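Local coordinates for protein putative ribose operon repressor (Burkholderia thailandensis, PDB 3EGC) that probably acts as a LacI-family transcriptional repressor, binding regulatory DNA, with a core domain related to periplasmic sugar-binding proteins, at residues A[43-46]-A[51-54]; A[55-60]-A[77-82]; A[253-256]-A[261-264]. All coordinates share one frame; numbering follows the deposited sequence.

Interaction 1: A[43-46]-A[51-54]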
loop_
_atom_site.group_PDB
_atom_site.type_symbol
_atom_site.label_atom_id
_atom_site.label_comp_id
_atom_site.label_asym_id
_atom_site.label_seq_id
_atom_site.Cartn_x
_atom_site.Cartn_y
_atom_site.Cartn_z
ATOM N N LEU A 43 -14.620 -5.888 5.090
ATOM C CA LEU A 43 -13.187 -6.145 4.972
ATOM C C LEU A 43 -12.625 -6.847 6.186
ATOM O O LEU A 43 -12.968 -6.511 7.298
ATOM C CB LEU A 43 -12.419 -4.872 4.698
ATOM C CG LEU A 43 -10.909 -4.915 4.850
ATOM C CD1 LEU A 43 -10.261 -5.652 3.643
ATOM C CD2 LEU A 43 -10.336 -3.438 5.007
ATOM N N ALA A 44 -11.822 -7.883 5.957
ATOM C CA ALA A 44 -11.053 -8.447 7.024
ATOM C C ALA A 44 -9.594 -8.543 6.592
ATOM O O ALA A 44 -9.259 -8.792 5.403
ATOM C CB ALA A 44 -11.605 -9.748 7.444
ATOM N N ASN A 45 -8.730 -8.303 7.553
ATOM C CA ASN A 45 -7.282 -8.406 7.325
ATOM C C ASN A 45 -6.706 -9.436 8.253
ATOM O O ASN A 45 -6.869 -9.283 9.412
ATOM C CB ASN A 45 -6.575 -7.057 7.559
ATOM C CG ASN A 45 -5.053 -7.154 7.351
ATOM O OD1 ASN A 45 -4.581 -7.709 6.361
ATOM N ND2 ASN A 45 -4.306 -6.618 8.273
ATOM N N THR A 46 -6.031 -10.453 7.730
ATOM C CA THR A 46 -5.581 -11.603 8.549
ATOM C C THR A 46 -4.150 -11.517 8.966
ATOM O O THR A 46 -3.761 -12.232 9.845
ATOM C CB THR A 46 -5.742 -12.986 7.818
ATOM O OG1 THR A 46 -4.782 -13.115 6.752
ATOM C CG2 THR A 46 -7.126 -13.167 7.285
ATOM N N VAL A 51 -5.548 -18.733 11.413
ATOM C CA VAL A 51 -6.539 -18.833 12.468
ATOM C C VAL A 51 -7.459 -17.586 12.419
ATOM O O VAL A 51 -8.665 -17.658 12.584
ATOM C CB VAL A 51 -5.859 -18.958 13.875
ATOM C CG1 VAL A 51 -6.864 -18.719 15.000
ATOM C CG2 VAL A 51 -5.172 -20.333 14.060
ATOM N N ARG A 52 -6.880 -16.429 12.190
ATOM C CA ARG A 52 -7.661 -15.279 11.823
ATOM C C ARG A 52 -8.451 -15.406 10.500
ATOM O O ARG A 52 -9.561 -14.937 10.429
ATOM C CB ARG A 52 -6.785 -14.008 11.822
ATOM C CG ARG A 52 -6.359 -13.641 13.210
ATOM C CD ARG A 52 -5.166 -12.658 13.249
ATOM N NE ARG A 52 -5.485 -11.472 12.470
ATOM C CZ ARG A 52 -4.684 -10.432 12.359
ATOM N NH1 ARG A 52 -5.044 -9.397 11.595
ATOM N NH2 ARG A 52 -3.522 -10.436 13.016
ATOM N N GLU A 53 -7.883 -16.058 9.487
ATOM C CA GLU A 53 -8.620 -16.279 8.255
ATOM C C GLU A 53 -9.939 -17.077 8.499
ATOM O O GLU A 53 -11.028 -16.715 8.026
ATOM C CB GLU A 53 -7.746 -16.972 7.198
ATOM C CG GLU A 53 -8.486 -17.252 5.919
ATOM C CD GLU A 53 -7.722 -18.200 5.010
ATOM O OE1 GLU A 53 -8.127 -19.387 4.922
ATOM O OE2 GLU A 53 -6.732 -17.789 4.380
ATOM N N ARG A 54 -9.803 -18.171 9.233
ATOM C CA ARG A 54 -10.914 -19.048 9.526
ATOM C C ARG A 54 -11.938 -18.301 10.376
ATOM O O ARG A 54 -13.117 -18.468 10.202
ATOM C CB ARG A 54 -10.398 -20.283 10.275
ATOM C CG ARG A 54 -11.387 -21.392 10.346
ATOM C CD ARG A 54 -10.699 -22.709 10.876
ATOM N NE ARG A 54 -9.245 -22.646 11.001
ATOM C CZ ARG A 54 -8.530 -22.966 12.094
ATOM N NH1 ARG A 54 -9.122 -23.354 13.215
ATOM N NH2 ARG A 54 -7.199 -22.907 12.049
#

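Interaction 2: A[55-60]-A[77-82]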
loop_
_atom_site.group_PDB
_atom_site.type_symbol
_atom_site.label_atom_id
_atom_site.label_comp_id
_atom_site.label_asym_id
_atom_site.label_seq_id
_atom_site.Cartn_x
_atom_site.Cartn_y
_atom_site.Cartn_z
ATOM N N GLU A 55 -11.491 -17.452 11.285
ATOM C CA GLU A 55 -12.431 -16.669 12.062
ATOM C C GLU A 55 -13.168 -15.630 11.251
ATOM O O GLU A 55 -14.369 -15.344 11.497
ATOM C CB GLU A 55 -11.743 -15.974 13.255
ATOM C CG GLU A 55 -11.202 -16.989 14.270
ATOM C CD GLU A 55 -10.468 -16.372 15.464
ATOM O OE1 GLU A 55 -10.393 -17.061 16.525
ATOM O OE2 GLU A 55 -9.940 -15.238 15.337
ATOM N N ALA A 56 -12.455 -15.016 10.304
ATOM C CA ALA A 56 -13.123 -14.076 9.425
ATOM C C ALA A 56 -14.184 -14.800 8.582
ATOM O O ALA A 56 -15.321 -14.306 8.452
ATOM C CB ALA A 56 -12.157 -13.341 8.592
ATOM N N VAL A 57 -13.825 -15.976 8.048
ATOM C CA VAL A 57 -14.703 -16.679 7.117
ATOM C C VAL A 57 -16.029 -16.973 7.856
ATOM O O VAL A 57 -17.093 -16.667 7.362
ATOM C CB VAL A 57 -14.088 -18.012 6.570
ATOM C CG1 VAL A 57 -15.196 -18.898 5.892
ATOM C CG2 VAL A 57 -12.963 -17.748 5.548
ATOM N N GLY A 58 -15.922 -17.541 9.058
ATOM C CA GLY A 58 -17.072 -17.847 9.916
ATOM C C GLY A 58 -17.853 -16.600 10.311
ATOM O O GLY A 58 -19.064 -16.571 10.258
ATOM N N GLN A 59 -17.141 -15.540 10.632
ATOM C CA GLN A 59 -17.759 -14.277 10.949
ATOM C C GLN A 59 -18.576 -13.744 9.771
ATOM O O GLN A 59 -19.748 -13.334 9.945
ATOM C CB GLN A 59 -16.675 -13.315 11.359
ATOM C CG GLN A 59 -17.129 -11.928 11.642
ATOM C CD GLN A 59 -15.967 -11.052 11.944
ATOM O OE1 GLN A 59 -15.184 -11.350 12.858
ATOM N NE2 GLN A 59 -15.810 -9.966 11.162
ATOM N N PHE A 60 -17.978 -13.804 8.576
ATOM C CA PHE A 60 -18.614 -13.308 7.359
ATOM C C PHE A 60 -19.814 -14.205 6.916
ATOM O O PHE A 60 -20.922 -13.753 6.443
ATOM C CB PHE A 60 -17.523 -13.111 6.218
ATOM C CG PHE A 60 -16.652 -11.848 6.400
ATOM C CD1 PHE A 60 -16.901 -10.937 7.446
ATOM C CD2 PHE A 60 -15.638 -11.564 5.540
ATOM C CE1 PHE A 60 -16.134 -9.804 7.607
ATOM C CE2 PHE A 60 -14.864 -10.381 5.662
ATOM C CZ PHE A 60 -15.104 -9.514 6.699
ATOM N N HIS A 77 -6.693 -25.322 3.775
ATOM C CA HIS A 77 -7.985 -24.697 3.498
ATOM C C HIS A 77 -9.164 -25.665 3.386
ATOM O O HIS A 77 -10.240 -25.289 2.969
ATOM C CB HIS A 77 -7.854 -23.794 2.277
ATOM C CG HIS A 77 -6.932 -22.636 2.505
ATOM N ND1 HIS A 77 -5.587 -22.672 2.194
ATOM C CD2 HIS A 77 -7.150 -21.435 3.088
ATOM C CE1 HIS A 77 -5.031 -21.529 2.550
ATOM N NE2 HIS A 77 -5.956 -20.764 3.097
ATOM N N ASP A 78 -8.969 -26.913 3.794
ATOM C CA ASP A 78 -10.023 -27.911 3.746
ATOM C C ASP A 78 -11.251 -27.546 4.577
ATOM O O ASP A 78 -12.355 -27.942 4.228
ATOM C CB ASP A 78 -9.514 -29.230 4.179
ATOM N N TYR A 79 -11.059 -26.804 5.659
ATOM C CA TYR A 79 -12.143 -26.334 6.477
ATOM C C TYR A 79 -13.140 -25.561 5.639
ATOM O O TYR A 79 -14.311 -25.461 5.993
ATOM C CB TYR A 79 -11.629 -25.438 7.630
ATOM C CG TYR A 79 -11.296 -23.993 7.213
ATOM C CD1 TYR A 79 -12.274 -22.983 7.242
ATOM C CD2 TYR A 79 -10.013 -23.657 6.777
ATOM C CE1 TYR A 79 -11.958 -21.681 6.877
ATOM C CE2 TYR A 79 -9.689 -22.364 6.394
ATOM C CZ TYR A 79 -10.654 -21.379 6.441
ATOM O OH TYR A 79 -10.328 -20.107 6.039
ATOM N N LEU A 80 -12.694 -24.978 4.534
ATOM C CA LEU A 80 -13.646 -24.293 3.669
ATOM C C LEU A 80 -14.633 -25.278 3.105
ATOM O O LEU A 80 -15.845 -25.003 2.931
ATOM C CB LEU A 80 -12.939 -23.544 2.541
ATOM C CG LEU A 80 -12.164 -22.290 2.980
ATOM C CD1 LEU A 80 -11.223 -21.820 1.898
ATOM C CD2 LEU A 80 -13.142 -21.205 3.398
ATOM N N ARG A 81 -14.110 -26.433 2.769
ATOM C CA ARG A 81 -14.927 -27.358 2.025
ATOM C C ARG A 81 -15.812 -28.136 2.971
ATOM O O ARG A 81 -16.809 -28.646 2.547
ATOM C CB ARG A 81 -14.030 -28.272 1.225
ATOM C CG ARG A 81 -13.914 -29.644 1.776
ATOM C CD ARG A 81 -13.989 -30.548 0.581
ATOM N NE ARG A 81 -12.678 -30.965 0.119
ATOM C CZ ARG A 81 -12.178 -32.176 0.349
ATOM N NH1 ARG A 81 -10.984 -32.486 -0.136
ATOM N NH2 ARG A 81 -12.873 -33.069 1.064
ATOM N N THR A 82 -15.490 -28.161 4.272
ATOM C CA THR A 82 -16.314 -28.923 5.207
ATOM C C THR A 82 -17.201 -28.073 6.094
ATOM O O THR A 82 -18.164 -28.589 6.627
ATOM C CB THR A 82 -15.494 -29.869 6.090
ATOM O OG1 THR A 82 -14.650 -29.104 6.964
ATOM C CG2 THR A 82 -14.650 -30.812 5.211
#

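Interaction 3: A[253-256]-A[261-264]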
loop_
_atom_site.group_PDB
_atom_site.type_symbol
_atom_site.label_atom_id
_atom_site.label_comp_id
_atom_site.label_asym_id
_atom_site.label_seq_id
_atom_site.Cartn_x
_atom_site.Cartn_y
_atom_site.Cartn_z
ATOM N N ILE A 253 -19.815 -12.344 -8.635
ATOM C CA ILE A 253 -21.139 -11.855 -8.860
ATOM C C ILE A 253 -21.956 -12.807 -9.768
ATOM O O ILE A 253 -23.085 -13.182 -9.432
ATOM C CB ILE A 253 -21.101 -10.433 -9.418
ATOM C CG1 ILE A 253 -20.628 -9.460 -8.295
ATOM C CG2 ILE A 253 -22.477 -10.055 -10.032
ATOM C CD1 ILE A 253 -20.207 -8.042 -8.815
ATOM N N HIS A 254 -21.395 -13.187 -10.902
ATOM C CA HIS A 254 -21.919 -14.287 -11.695
ATOM C C HIS A 254 -22.319 -15.518 -10.863
ATOM O O HIS A 254 -23.465 -16.008 -10.986
ATOM C CB HIS A 254 -20.910 -14.689 -12.757
ATOM C CG HIS A 254 -20.735 -13.651 -13.819
ATOM N ND1 HIS A 254 -21.803 -13.085 -14.481
ATOM C CD2 HIS A 254 -19.627 -13.098 -14.351
ATOM C CE1 HIS A 254 -21.362 -12.197 -15.349
ATOM N NE2 HIS A 254 -20.045 -12.190 -15.290
ATOM N N MET A 255 -21.411 -15.996 -10.015
ATOM C CA MET A 255 -21.693 -17.143 -9.160
ATOM C C MET A 255 -22.882 -16.895 -8.204
ATOM O O MET A 255 -23.604 -17.824 -7.894
ATOM C CB MET A 255 -20.469 -17.571 -8.343
ATOM C CG MET A 255 -19.318 -18.014 -9.152
ATOM S SD MET A 255 -17.700 -18.123 -8.382
ATOM C CE MET A 255 -17.997 -19.456 -7.246
ATOM N N ILE A 256 -23.037 -15.663 -7.725
ATOM C CA ILE A 256 -24.047 -15.352 -6.734
ATOM C C ILE A 256 -25.412 -15.211 -7.404
ATOM O O ILE A 256 -26.413 -15.608 -6.835
ATOM C CB ILE A 256 -23.735 -14.017 -6.029
ATOM C CG1 ILE A 256 -22.463 -14.152 -5.140
ATOM C CG2 ILE A 256 -24.988 -13.484 -5.287
ATOM C CD1 ILE A 256 -21.876 -12.841 -4.704
ATOM N N ASN A 261 -20.217 -19.357 -13.979
ATOM C CA ASN A 261 -19.534 -20.372 -13.170
ATOM C C ASN A 261 -18.162 -19.931 -12.582
ATOM O O ASN A 261 -17.511 -19.030 -13.092
ATOM C CB ASN A 261 -19.301 -21.621 -14.038
ATOM C CG ASN A 261 -20.588 -22.348 -14.348
ATOM O OD1 ASN A 261 -21.676 -21.817 -14.144
ATOM N ND2 ASN A 261 -20.472 -23.570 -14.802
ATOM N N ALA A 262 -17.742 -20.608 -11.530
ATOM C CA ALA A 262 -16.376 -20.509 -11.045
ATOM C C ALA A 262 -15.417 -21.028 -12.084
ATOM O O ALA A 262 -15.672 -22.047 -12.738
ATOM C CB ALA A 262 -16.208 -21.337 -9.766
ATOM N N THR A 263 -14.277 -20.350 -12.199
ATOM C CA THR A 263 -13.170 -20.889 -12.999
ATOM C C THR A 263 -11.790 -20.398 -12.539
ATOM O O THR A 263 -11.698 -19.613 -11.635
ATOM C CB THR A 263 -13.379 -20.555 -14.473
ATOM O OG1 THR A 263 -12.664 -21.518 -15.240
ATOM C CG2 THR A 263 -12.917 -19.133 -14.779
ATOM N N GLU A 264 -10.738 -20.886 -13.171
ATOM C CA GLU A 264 -9.401 -20.385 -12.963
ATOM C C GLU A 264 -9.050 -19.402 -14.051
ATOM O O GLU A 264 -9.011 -19.719 -15.211
ATOM C CB GLU A 264 -8.341 -21.507 -12.886
ATOM C CG GLU A 264 -6.885 -20.960 -12.889
ATOM C CD GLU A 264 -5.782 -22.017 -12.674
ATOM O OE1 GLU A 264 -6.066 -23.055 -12.003
ATOM O OE2 GLU A 264 -4.640 -21.818 -13.186
#

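Interaction 1: A[43-46]-A[51-54]
Thr46 and Glu53 make the buried, close-packed side of this contact, and Arg52 makes the partly exposed one, where polar contacts do the gripping. The methyl CG2 of Thr46 rests against the helix backbone, 3.6 Å from CA of Glu53, and CB of Glu53 lies alongside it, 3.9 Å from the same CG2. With chi1 at 71°, this methyl sits anti to the carbonyl carbon of Thr46, while OG1 is turned away to bond with Ser73 OG and Glu48 N. Glu53 brings only its CB and backbone to the threonine. Its chain runs on extended, and the carboxylate is held elsewhere: OE1 by Tyr79 OH, OE2 by Ser73 N and, weakly, by His77 NE2. These partners on both oxygens would be expected to offset much of the cost of burying the carboxylate.

The segments belong to a beta-alpha unit of the Rossmann-like, periplasmic-binding-protein fold. Strand 40-45, outermost in the sheet of this chain, ends here, and a short turn brings the chain back as helix 50-62, with CA of Thr46 5.3 Å from CA of Arg52.

On the solvent side, the Arg52 chain bends at chi3 (55°) and folds its guanidinium back over the end of the strand. NH1 donates to Asn45 O at 2.8 Å; the bond is somewhat bent, 148° at the hydrogen, and the oxygen lies a little out of the guanidinium plane. Thr46 O sits over the centre of one guanidinium face, 3.2 Å from CZ. It is equally near NE, but the angle there is too poor for a bond. The neighbouring subunit also reaches this region: its Arg35 NH2 bonds to Arg52 O, and its Glu31 OE1 to Asn45 N. Asn45 itself sends OD1 to Ile18 N.

Interaction 2: A[55-60]-A[77-82]
Helices 50-62 and 78-82 come together at Val57 and Leu80, whose CA atoms, 8.4 Å apart, are the nearest pair between 55-60 and 77-82. Both helices follow strands of the Rossmann-like alpha/beta subdomain, and the chain between them passes through strand 67-70. The contact is small, and one side chain of the longer helix, Val57, meets two of the shorter one.

Val57 points toward the other helix and splits its two methyls between the partners. CG1, anti to the backbone N at chi1 165°, comes within 4.0 Å of CD2 of Leu80, the two side chains crossing at about a right angle. CG2 also touches that CD2, so the leucine methyl is met by both valine branches. Beneath them lies the sheet: Val57 packs on Ile14 and Leu68, and Leu80 on Leu70.

Tyr79 meets the valine differently. Its ring is edge-on, with Val57 CB near the ring plane and 4.3 Å from CE1, so no ring face is used against the valine. One face is instead partly covered by its own neighbour, Leu80, whose CG stands 3.8 Å above the ring plane, offset toward the rim. The Tyr79 ring carbon CG lies between the backbone N and the carbonyl carbon (chi1 79°), a position rare within helices but possible here in the first turn, and it sends the ring across toward Val57. There the hydroxyl, whose polar partner is Glu53 on the preceding turn of that helix, also meets an apolar group: CG2 of Val57 lies 3.6 Å from OH of Tyr79.

Interaction 3: A[253-256]-A[261-264]
Met255 and Ala262 meet where helix 241-257 gives way to the loop that leads into strand 264-272, an alpha-to-beta connection of the Rossmann-like alpha/beta fold. The chain reverses between them, bringing CA of Met255 to 5.6 Å from CA of Asn261.

The apolar contact is carried by the outer end of the methionine. Its CB leaves the helix neither toward nor away from the loop, but the chain beyond swings over: with CG beside the backbone N (chi1 -62°) and chi2 extended, the sulfur is brought up to Ala262. SD lies 3.8 Å from CB of Ala262 and just as far from its CA. The bend at chi3, 67°, then places the methyl CE against that same CB. Met255 also packs on Pro89, just before strand 90-93, so it touches two loops.

Contacts with the loop backbone are looser. CG of Met255 passes over the peptide joining the two loop residues, 3.9 Å from N of Ala262 and 4.1 Å from C of Asn261. This is plain van der Waals touching, with no polar pairing between the segments.

Polar bonds serve the surroundings instead. His254 ND1 bonds to Thr259 OG1 within the turn, while past Ala262 the backbone of Thr263 pairs with Ala104 and Glu264 OE2 forms a salt bridge with Arg266 NE. The contact lies at the protein surface, and its closest approach is methyl to methyl: CE of Met255 to CB of Ala262, 3.6 Å.

Interactions 1 and 2 follow one another along helix 50-62, with centres 10 Å apart, and they join directly. Glu53 of interaction 1 and Tyr79 of interaction 2 form a probable hydrogen bond, OE1 to OH, at 2.6 Å, and CB of Ala44 packs against CZ of Phe60 at 3.6 Å. Both also touch the second subunit, so this helix and its neighbouring strand are tied to the dimer interface. Interaction 3 stands apart at the surface: its centre is about 22 Å from that of interaction 1 and about 18 Å from that of interaction 2, with nearest atoms about 14 and 11 Å away. No other subunit touches its segments.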